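Local coordinates for protein arginyl-tRNA synthetase (Campylobacter jejuni, PDB 3FNR) that catalyses the ATP-dependent attachment of L-arginine to its cognate tRNA, releasing AMP and diphosphate, as a monomeric class I aminoacyl-tRNA synthetase, at residues G43-G48 with Q153-A158; L91-E96 with D117-A122; K404-N409 with S433-S438. The protein carries 1 engineered substitution. All blocks are in the same frame, centred on the assembly; numbering follows the deposited sequence.

How the contacts relate
All three contacts are buried, but only contact 1 lies near the middle of the chain, its centre about 11 Å from the chain's centre; contacts 2 and 3 sit farther out, about 52 Å apart centre to centre and on opposite sides of it. Contacts 1 and 2 both belong to the catalytic domain, and helices 136-157 and 113-126, which carry one segment of each, follow one another in the chain. Contact 3 lies in the anticodon-binding domain. The chemistry changes with the place: contact 1 holds an irregular loop to a helix by a hydrogen bond beside apolar contacts, whereas contacts 2 and 3 pack helix on helix by van der Waals contact.

Contact 1: residues G43-G48 with Q153-A158; sequences GPLHIG and QNLEQA
N154 reaches from the last turns of helix 136-157 to the backbone of L45, and its amide oxygen is the polar centre of the contact. The N-H of L45 donates to N154 OD1 over 2.9 Å between N and OD1, with an N-H...O angle of 154°. Seen from the acceptor, the donor lies nearly in line with the side-chain C=O, at 160°. The asparagine's CG stands anti to its own carbonyl carbon (chi1 -80°), and this sends the amide out from the helix to the loop. One water donates to the same oxygen, 3.0 Å from its own O to N154 OD1; its approach to the carbonyl oxygen of L45 is doubtfully short. OD1 therefore accepts both the L45 N-H and a water. P44 CB lies 3.5 Å from N154 OD1, beside the bond to L45 N.

The loop held in this way, between strand 31-35 and helix 50-65, carries the HIGH motif, the signature of the ATP-binding site in class I synthetases with their Rossmann-type catalytic core. H46, the first residue of that tetrad, turns away from helix 136-157 and stacks its ring on F293.

Apolar contacts lie beside the amide. L45 slides past the N154 side chain in the opposite direction, its CD1 coming to 4.0 Å from N154 CB. The same CD1 then meets the end of L155, 3.7 Å from L155 CD2, where the two leucines cross at about a right angle. The pyrrolidine of P44 also rests on L150 and the L45 side chain on I151, both on helix 136-157, while the backbone of L45 is hydrogen-bonded to M296 as well.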
loop_
_atom_site.group_PDB
_atom_site.type_symbol
_atom_site.label_atom_id
_atom_site.label_comp_id
_atom_site.label_asym_id
_atom_site.label_seq_id
_atom_site.Cartn_x
_atom_site.Cartn_y
_atom_site.Cartn_z
ATOM N N GLY A 43 7.087 -17.002 -0.249
ATOM C CA GLY A 43 7.455 -16.543 -1.586
ATOM C C GLY A 43 7.526 -15.033 -1.724
ATOM O O GLY A 43 7.172 -14.307 -0.790
ATOM N N PRO A 44 7.996 -14.545 -2.889
ATOM C CA PRO A 44 7.928 -13.113 -3.184
ATOM C C PRO A 44 6.479 -12.693 -3.419
ATOM O O PRO A 44 5.633 -13.539 -3.737
ATOM C CB PRO A 44 8.735 -12.977 -4.479
ATOM C CG PRO A 44 8.656 -14.328 -5.121
ATOM C CD PRO A 44 8.619 -15.309 -3.987
ATOM N N LEU A 45 6.203 -11.402 -3.254
ATOM C CA LEU A 45 4.853 -10.867 -3.426
ATOM C C LEU A 45 4.338 -11.046 -4.849
ATOM O O LEU A 45 5.043 -10.781 -5.820
ATOM C CB LEU A 45 4.802 -9.393 -3.023
ATOM C CG LEU A 45 5.087 -9.078 -1.554
ATOM C CD1 LEU A 45 4.909 -7.601 -1.276
ATOM C CD2 LEU A 45 4.186 -9.895 -0.650
ATOM N N HIS A 46 3.112 -11.538 -4.960
ATOM C CA HIS A 46 2.455 -11.633 -6.247
ATOM C C HIS A 46 1.918 -10.253 -6.609
ATOM O O HIS A 46 1.847 -9.363 -5.754
ATOM C CB HIS A 46 1.339 -12.670 -6.196
ATOM C CG HIS A 46 1.820 -14.063 -5.928
ATOM N ND1 HIS A 46 1.022 -15.027 -5.349
ATOM C CD2 HIS A 46 3.019 -14.652 -6.152
ATOM C CE1 HIS A 46 1.708 -16.151 -5.235
ATOM N NE2 HIS A 46 2.922 -15.951 -5.714
ATOM N N ILE A 47 1.554 -10.075 -7.875
ATOM C CA ILE A 47 1.050 -8.794 -8.363
ATOM C C ILE A 47 -0.313 -8.434 -7.750
ATOM O O ILE A 47 -0.608 -7.260 -7.561
ATOM C CB ILE A 47 1.060 -8.720 -9.929
ATOM C CG1 ILE A 47 0.867 -7.283 -10.433
ATOM C CG2 ILE A 47 0.042 -9.670 -10.550
ATOM C CD1 ILE A 47 1.853 -6.265 -9.863
ATOM N N GLY A 48 -1.105 -9.447 -7.388
ATOM C CA GLY A 48 -2.403 -9.242 -6.743
ATOM C C GLY A 48 -2.347 -8.591 -5.371
ATOM O O GLY A 48 -3.367 -8.120 -4.862
ATOM N N GLN A 153 11.897 -6.383 1.054
ATOM C CA GLN A 153 12.561 -5.659 -0.033
ATOM C C GLN A 153 11.706 -5.501 -1.296
ATOM O O GLN A 153 11.861 -4.516 -2.017
ATOM C CB GLN A 153 13.989 -6.174 -0.313
ATOM C CG GLN A 153 14.119 -7.642 -0.641
ATOM C CD GLN A 153 15.517 -8.201 -0.378
ATOM O OE1 GLN A 153 15.931 -9.167 -1.010
ATOM N NE2 GLN A 153 16.242 -7.596 0.558
ATOM N N ASN A 154 10.789 -6.448 -1.527
ATOM C CA ASN A 154 9.729 -6.311 -2.538
ATOM C C ASN A 154 8.922 -5.044 -2.285
ATOM O O ASN A 154 8.644 -4.287 -3.206
ATOM C CB ASN A 154 8.762 -7.499 -2.510
ATOM C CG ASN A 154 9.289 -8.728 -3.216
ATOM O OD1 ASN A 154 8.564 -9.717 -3.349
ATOM N ND2 ASN A 154 10.537 -8.685 -3.677
ATOM N N LEU A 155 8.570 -4.824 -1.022
ATOM C CA LEU A 155 7.847 -3.640 -0.591
ATOM C C LEU A 155 8.706 -2.377 -0.638
ATOM O O LEU A 155 8.218 -1.308 -0.987
ATOM C CB LEU A 155 7.308 -3.845 0.830
ATOM C CG LEU A 155 6.129 -4.807 0.999
ATOM C CD1 LEU A 155 5.860 -5.083 2.475
ATOM C CD2 LEU A 155 4.883 -4.260 0.310
ATOM N N GLU A 156 9.980 -2.501 -0.278
ATOM C CA GLU A 156 10.887 -1.357 -0.271
ATOM C C GLU A 156 11.128 -0.855 -1.692
ATOM O O GLU A 156 11.308 0.339 -1.913
ATOM C CB GLU A 156 12.211 -1.735 0.388
ATOM C CG GLU A 156 12.725 -0.725 1.408
ATOM C CD GLU A 156 13.335 0.524 0.788
ATOM O OE1 GLU A 156 12.589 1.493 0.515
ATOM O OE2 GLU A 156 14.572 0.545 0.606
ATOM N N GLN A 157 11.126 -1.784 -2.644
ATOM C CA GLN A 157 11.225 -1.472 -4.068
ATOM C C GLN A 157 10.094 -0.550 -4.532
ATOM O O GLN A 157 10.304 0.318 -5.374
ATOM C CB GLN A 157 11.215 -2.762 -4.883
ATOM C CG GLN A 157 11.813 -2.629 -6.262
ATOM C CD GLN A 157 11.800 -3.932 -7.032
ATOM O OE1 GLN A 157 11.339 -4.958 -6.535
ATOM N NE2 GLN A 157 12.316 -3.899 -8.255
ATOM N N ALA A 158 8.907 -0.733 -3.956
ATOM C CA ALA A 158 7.753 0.119 -4.240
ATOM C C ALA A 158 7.600 1.255 -3.231
ATOM O O ALA A 158 6.528 1.871 -3.139
ATOM C CB ALA A 158 6.505 -0.708 -4.285
HETATM O O HOH W 1 7.268 -9.870 -6.029
#

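Contact 2: residues L91-E96 with D117-A122; sequences LLSVKE and DLAKEA
A119 points its methyl group from helix 113-126 at helix 80-98, where S93 and V94 receive it. The apolar part of the contact is small and close: V94 CG2 lies 3.7 Å from A119 CB. The same valine methyl also sits 3.5 Å from the carbonyl oxygen of A119, so it covers both the side chain and a piece of backbone of the opposite helix. A torsion that sets CG2 beside the backbone N of V94, anti to the carbonyl carbon, brings this methyl to A119.

With alanine and serine at the interface, the backbones come close, 5.5 Å between V94 CA and A119 CA. The centre of the contact lies about 32 Å from the centre of the chain. Helices 80-98, 113-126 and 136-157 all fall in the chain between the parallel strands 69-76 and 165-167 of the catalytic domain's sheet, and L118 joins the three: from helix 113-126 it lies on W142 and M147 of helix 136-157 and on I90 of helix 80-98.

The polar side-chain atom here is S93 OG, and it meets A119 by van der Waals contact, 3.2 Å from A119 CB. Its hydrogen bond is made within its own helix, to the carbonyl oxygen of I90. With chi1 at 78°, OG is set between the backbone N and the carbonyl carbon, a position from which it can turn back to the preceding turn and still present its flank to the alanine methyl. The buried hydroxyl is thus satisfied locally. I98, farther along helix 80-98, touches A119 too.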
loop_
_atom_site.group_PDB
_atom_site.type_symbol
_atom_site.label_atom_id
_atom_site.label_comp_id
_atom_site.label_asym_id
_atom_site.label_seq_id
_atom_site.Cartn_x
_atom_site.Cartn_y
_atom_site.Cartn_z
ATOM N N LEU A 91 13.905 -28.507 0.206
ATOM C CA LEU A 91 14.518 -29.834 0.296
ATOM C C LEU A 91 14.462 -30.574 -1.045
ATOM O O LEU A 91 15.465 -31.137 -1.495
ATOM C CB LEU A 91 13.823 -30.669 1.381
ATOM C CG LEU A 91 14.228 -32.146 1.479
ATOM C CD1 LEU A 91 15.502 -32.280 2.283
ATOM C CD2 LEU A 91 13.119 -32.994 2.079
ATOM N N LEU A 92 13.288 -30.538 -1.674
ATOM C CA LEU A 92 13.038 -31.236 -2.929
ATOM C C LEU A 92 13.844 -30.667 -4.096
ATOM O O LEU A 92 14.344 -31.421 -4.936
ATOM C CB LEU A 92 11.538 -31.232 -3.244
ATOM C CG LEU A 92 10.669 -32.430 -2.831
ATOM C CD1 LEU A 92 10.949 -32.949 -1.419
ATOM C CD2 LEU A 92 9.194 -32.084 -2.983
ATOM N N SER A 93 13.988 -29.344 -4.133
ATOM C CA SER A 93 14.774 -28.703 -5.185
ATOM C C SER A 93 16.285 -28.787 -4.934
ATOM O O SER A 93 17.071 -28.649 -5.874
ATOM C CB SER A 93 14.328 -27.258 -5.424
ATOM O OG SER A 93 14.838 -26.395 -4.432
ATOM N N VAL A 94 16.684 -28.998 -3.677
ATOM C CA VAL A 94 18.072 -29.354 -3.346
ATOM C C VAL A 94 18.365 -30.751 -3.910
ATOM O O VAL A 94 19.406 -30.972 -4.531
ATOM C CB VAL A 94 18.363 -29.273 -1.806
ATOM C CG1 VAL A 94 19.540 -30.161 -1.392
ATOM C CG2 VAL A 94 18.637 -27.841 -1.378
ATOM N N LYS A 95 17.414 -31.666 -3.722
ATOM C CA LYS A 95 17.540 -33.047 -4.179
ATOM C C LYS A 95 17.618 -33.211 -5.702
ATOM O O LYS A 95 18.350 -34.071 -6.195
ATOM C CB LYS A 95 16.400 -33.902 -3.616
ATOM C CG LYS A 95 16.581 -34.312 -2.160
ATOM C CD LYS A 95 15.456 -35.232 -1.691
ATOM C CE LYS A 95 15.719 -35.767 -0.288
ATOM N NZ LYS A 95 14.565 -36.545 0.254
ATOM N N GLU A 96 16.886 -32.383 -6.444
ATOM C CA GLU A 96 16.800 -32.562 -7.894
ATOM C C GLU A 96 17.691 -31.637 -8.717
ATOM O O GLU A 96 18.253 -32.062 -9.725
ATOM C CB GLU A 96 15.351 -32.466 -8.374
ATOM C CG GLU A 96 15.073 -33.282 -9.633
ATOM C CD GLU A 96 13.628 -33.198 -10.094
ATOM O OE1 GLU A 96 12.982 -34.261 -10.221
ATOM O OE2 GLU A 96 13.137 -32.070 -10.332
ATOM N N ASP A 117 17.137 -20.580 -6.014
ATOM C CA ASP A 117 18.146 -19.663 -5.453
ATOM C C ASP A 117 18.308 -19.873 -3.947
ATOM O O ASP A 117 19.422 -19.857 -3.413
ATOM C CB ASP A 117 17.773 -18.196 -5.719
ATOM C CG ASP A 117 17.732 -17.848 -7.201
ATOM O OD1 ASP A 117 17.233 -16.748 -7.527
ATOM O OD2 ASP A 117 18.174 -18.666 -8.041
ATOM N N LEU A 118 17.171 -20.071 -3.288
ATOM C CA LEU A 118 17.094 -20.287 -1.856
ATOM C C LEU A 118 17.650 -21.661 -1.482
ATOM O O LEU A 118 18.282 -21.808 -0.437
ATOM C CB LEU A 118 15.636 -20.152 -1.415
ATOM C CG LEU A 118 15.222 -20.012 0.045
ATOM C CD1 LEU A 118 15.948 -18.870 0.739
ATOM C CD2 LEU A 118 13.722 -19.807 0.085
ATOM N N ALA A 119 17.411 -22.653 -2.345
ATOM C CA ALA A 119 17.993 -23.990 -2.211
ATOM C C ALA A 119 19.522 -23.978 -2.305
ATOM O O ALA A 119 20.196 -24.749 -1.621
ATOM C CB ALA A 119 17.423 -24.908 -3.258
ATOM N N LYS A 120 20.054 -23.111 -3.166
ATOM C CA LYS A 120 21.496 -22.913 -3.297
ATOM C C LYS A 120 22.058 -22.213 -2.069
ATOM O O LYS A 120 23.184 -22.495 -1.650
ATOM C CB LYS A 120 21.828 -22.105 -4.553
ATOM C CG LYS A 120 21.794 -22.912 -5.843
ATOM C CD LYS A 120 22.391 -22.133 -7.019
ATOM C CE LYS A 120 23.920 -22.083 -6.953
ATOM N NZ LYS A 120 24.520 -21.361 -8.111
ATOM N N GLU A 121 21.270 -21.296 -1.506
ATOM C CA GLU A 121 21.610 -20.638 -0.249
ATOM C C GLU A 121 21.580 -21.643 0.894
ATOM O O GLU A 121 22.434 -21.600 1.779
ATOM C CB GLU A 121 20.645 -19.488 0.049
ATOM C CG GLU A 121 21.168 -18.095 -0.271
ATOM C CD GLU A 121 20.192 -16.993 0.145
ATOM O OE1 GLU A 121 20.572 -16.140 0.979
ATOM O OE2 GLU A 121 19.041 -16.986 -0.354
ATOM N N ALA A 122 20.599 -22.547 0.852
ATOM C CA ALA A 122 20.410 -23.572 1.879
ATOM C C ALA A 122 21.546 -24.589 1.893
ATOM O O ALA A 122 22.067 -24.930 2.955
ATOM C CB ALA A 122 19.065 -24.274 1.698
#

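Contact 3: residues K404-N409 with S433-S438; sequences KNLAAN and SLVALS
L406 spreads its two methyl branches over helix 425-445, one on V435 and the other on S438. Its side chain leaves helix 398-416 aimed at the partner, and CG anti to the backbone N (chi1 179°) carries the two methyls toward V435 and S438, residues nearly one turn apart. CD1 comes to 4.2 Å from V435 CG1, a relaxed van der Waals distance. Leucine and valine do not meet head-on: they slide past each other in opposite directions.

The second branch, CD2, turns to S438. L406 CD2 lies 3.9 Å from S438 CB, and it is this methylene that the leucine meets. The hydroxyl is engaged with a third helix: S438 OG is hydrogen-bonded to the carbonyl oxygen of A380, on helix 371-381. A serine buried among hydrocarbon groups therefore shows its carbon side to L406 and spends its polar end on a neighbouring backbone.

The backbones stay well apart, 7.9 Å between L406 CA and V435 CA at their nearest, and the leucine side chain bridges the distance. L406 also touches E379 of helix 371-381, the helix to which N409 ties its side-chain amide through a hydrogen bond from ND2 to E379 OE2. Helix 336-353 packs on both segments, at A407 through I340 and at A436 through H344. Such aliphatic packing between neighbouring helices builds the interior of the all-helical DALR anticodon-binding domain of arginyl-tRNA synthetase.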
loop_
_atom_site.group_PDB
_atom_site.type_symbol
_atom_site.label_atom_id
_atom_site.label_comp_id
_atom_site.label_asym_id
_atom_site.label_seq_id
_atom_site.Cartn_x
_atom_site.Cartn_y
_atom_site.Cartn_z
ATOM N N LYS A 404 -3.193 15.235 -12.235
ATOM C CA LYS A 404 -3.480 15.195 -13.669
ATOM C C LYS A 404 -4.008 16.529 -14.177
ATOM O O LYS A 404 -3.487 17.086 -15.145
ATOM C CB LYS A 404 -4.528 14.125 -13.971
ATOM C CG LYS A 404 -3.994 12.871 -14.609
ATOM C CD LYS A 404 -5.123 12.056 -15.254
ATOM C CE LYS A 404 -6.188 11.628 -14.238
ATOM N NZ LYS A 404 -7.261 10.791 -14.853
ATOM N N ASN A 405 -5.050 17.026 -13.519
ATOM C CA ASN A 405 -5.676 18.275 -13.905
ATOM C C ASN A 405 -4.757 19.474 -13.691
ATOM O O ASN A 405 -4.724 20.382 -14.513
ATOM C CB ASN A 405 -6.998 18.457 -13.166
ATOM C CG ASN A 405 -8.025 17.401 -13.538
ATOM O OD1 ASN A 405 -8.117 16.975 -14.694
ATOM N ND2 ASN A 405 -8.811 16.977 -12.556
ATOM N N LEU A 406 -4.001 19.464 -12.600
ATOM C CA LEU A 406 -3.060 20.546 -12.312
ATOM C C LEU A 406 -1.926 20.607 -13.336
ATOM O O LEU A 406 -1.500 21.701 -13.728
ATOM C CB LEU A 406 -2.490 20.394 -10.907
ATOM C CG LEU A 406 -1.467 21.407 -10.377
ATOM C CD1 LEU A 406 -2.050 22.807 -10.290
ATOM C CD2 LEU A 406 -0.987 20.970 -9.021
ATOM N N ALA A 407 -1.440 19.441 -13.765
ATOM C CA ALA A 407 -0.379 19.383 -14.777
ATOM C C ALA A 407 -0.902 19.875 -16.125
ATOM O O ALA A 407 -0.222 20.641 -16.803
ATOM C CB ALA A 407 0.175 17.987 -14.913
ATOM N N ALA A 408 -2.112 19.441 -16.486
ATOM C CA ALA A 408 -2.754 19.844 -17.733
ATOM C C ALA A 408 -2.902 21.364 -17.792
ATOM O O ALA A 408 -2.487 21.991 -18.764
ATOM C CB ALA A 408 -4.118 19.178 -17.870
ATOM N N ASN A 409 -3.476 21.937 -16.734
ATOM C CA ASN A 409 -3.689 23.369 -16.631
ATOM C C ASN A 409 -2.400 24.169 -16.590
ATOM O O ASN A 409 -2.324 25.215 -17.226
ATOM C CB ASN A 409 -4.565 23.690 -15.432
ATOM C CG ASN A 409 -5.958 23.153 -15.590
ATOM O OD1 ASN A 409 -6.493 23.104 -16.693
ATOM N ND2 ASN A 409 -6.553 22.726 -14.489
ATOM N N SER A 433 6.266 28.478 -8.810
ATOM C CA SER A 433 6.928 27.895 -7.640
ATOM C C SER A 433 5.918 27.218 -6.736
ATOM O O SER A 433 6.221 26.213 -6.094
ATOM C CB SER A 433 7.712 28.946 -6.855
ATOM O OG SER A 433 6.843 29.779 -6.116
ATOM N N LEU A 434 4.706 27.762 -6.718
ATOM C CA LEU A 434 3.625 27.180 -5.950
ATOM C C LEU A 434 3.034 25.923 -6.607
ATOM O O LEU A 434 2.678 24.973 -5.911
ATOM C CB LEU A 434 2.555 28.232 -5.712
ATOM C CG LEU A 434 1.519 27.931 -4.641
ATOM C CD1 LEU A 434 2.149 27.834 -3.252
ATOM C CD2 LEU A 434 0.529 29.038 -4.700
ATOM N N VAL A 435 2.933 25.926 -7.934
ATOM C CA VAL A 435 2.515 24.741 -8.703
ATOM C C VAL A 435 3.517 23.592 -8.518
ATOM O O VAL A 435 3.128 22.454 -8.263
ATOM C CB VAL A 435 2.329 25.069 -10.210
ATOM C CG1 VAL A 435 1.928 23.833 -11.012
ATOM C CG2 VAL A 435 1.279 26.178 -10.393
ATOM N N ALA A 436 4.805 23.908 -8.616
ATOM C CA ALA A 436 5.860 22.933 -8.375
ATOM C C ALA A 436 5.749 22.324 -6.973
ATOM O O ALA A 436 5.977 21.127 -6.799
ATOM C CB ALA A 436 7.231 23.569 -8.577
ATOM N N LEU A 437 5.367 23.147 -5.998
ATOM C CA LEU A 437 5.258 22.718 -4.610
ATOM C C LEU A 437 4.091 21.758 -4.384
ATOM O O LEU A 437 4.245 20.769 -3.670
ATOM C CB LEU A 437 5.168 23.927 -3.672
ATOM C CG LEU A 437 5.013 23.680 -2.162
ATOM C CD1 LEU A 437 6.190 22.889 -1.578
ATOM C CD2 LEU A 437 4.800 24.980 -1.419
ATOM N N SER A 438 2.945 22.045 -5.005
ATOM C CA SER A 438 1.784 21.156 -4.960
ATOM C C SER A 438 2.057 19.816 -5.639
ATOM O O SER A 438 1.623 18.775 -5.148
ATOM C CB SER A 438 0.576 21.820 -5.605
ATOM O OG SER A 438 0.194 22.961 -4.858
#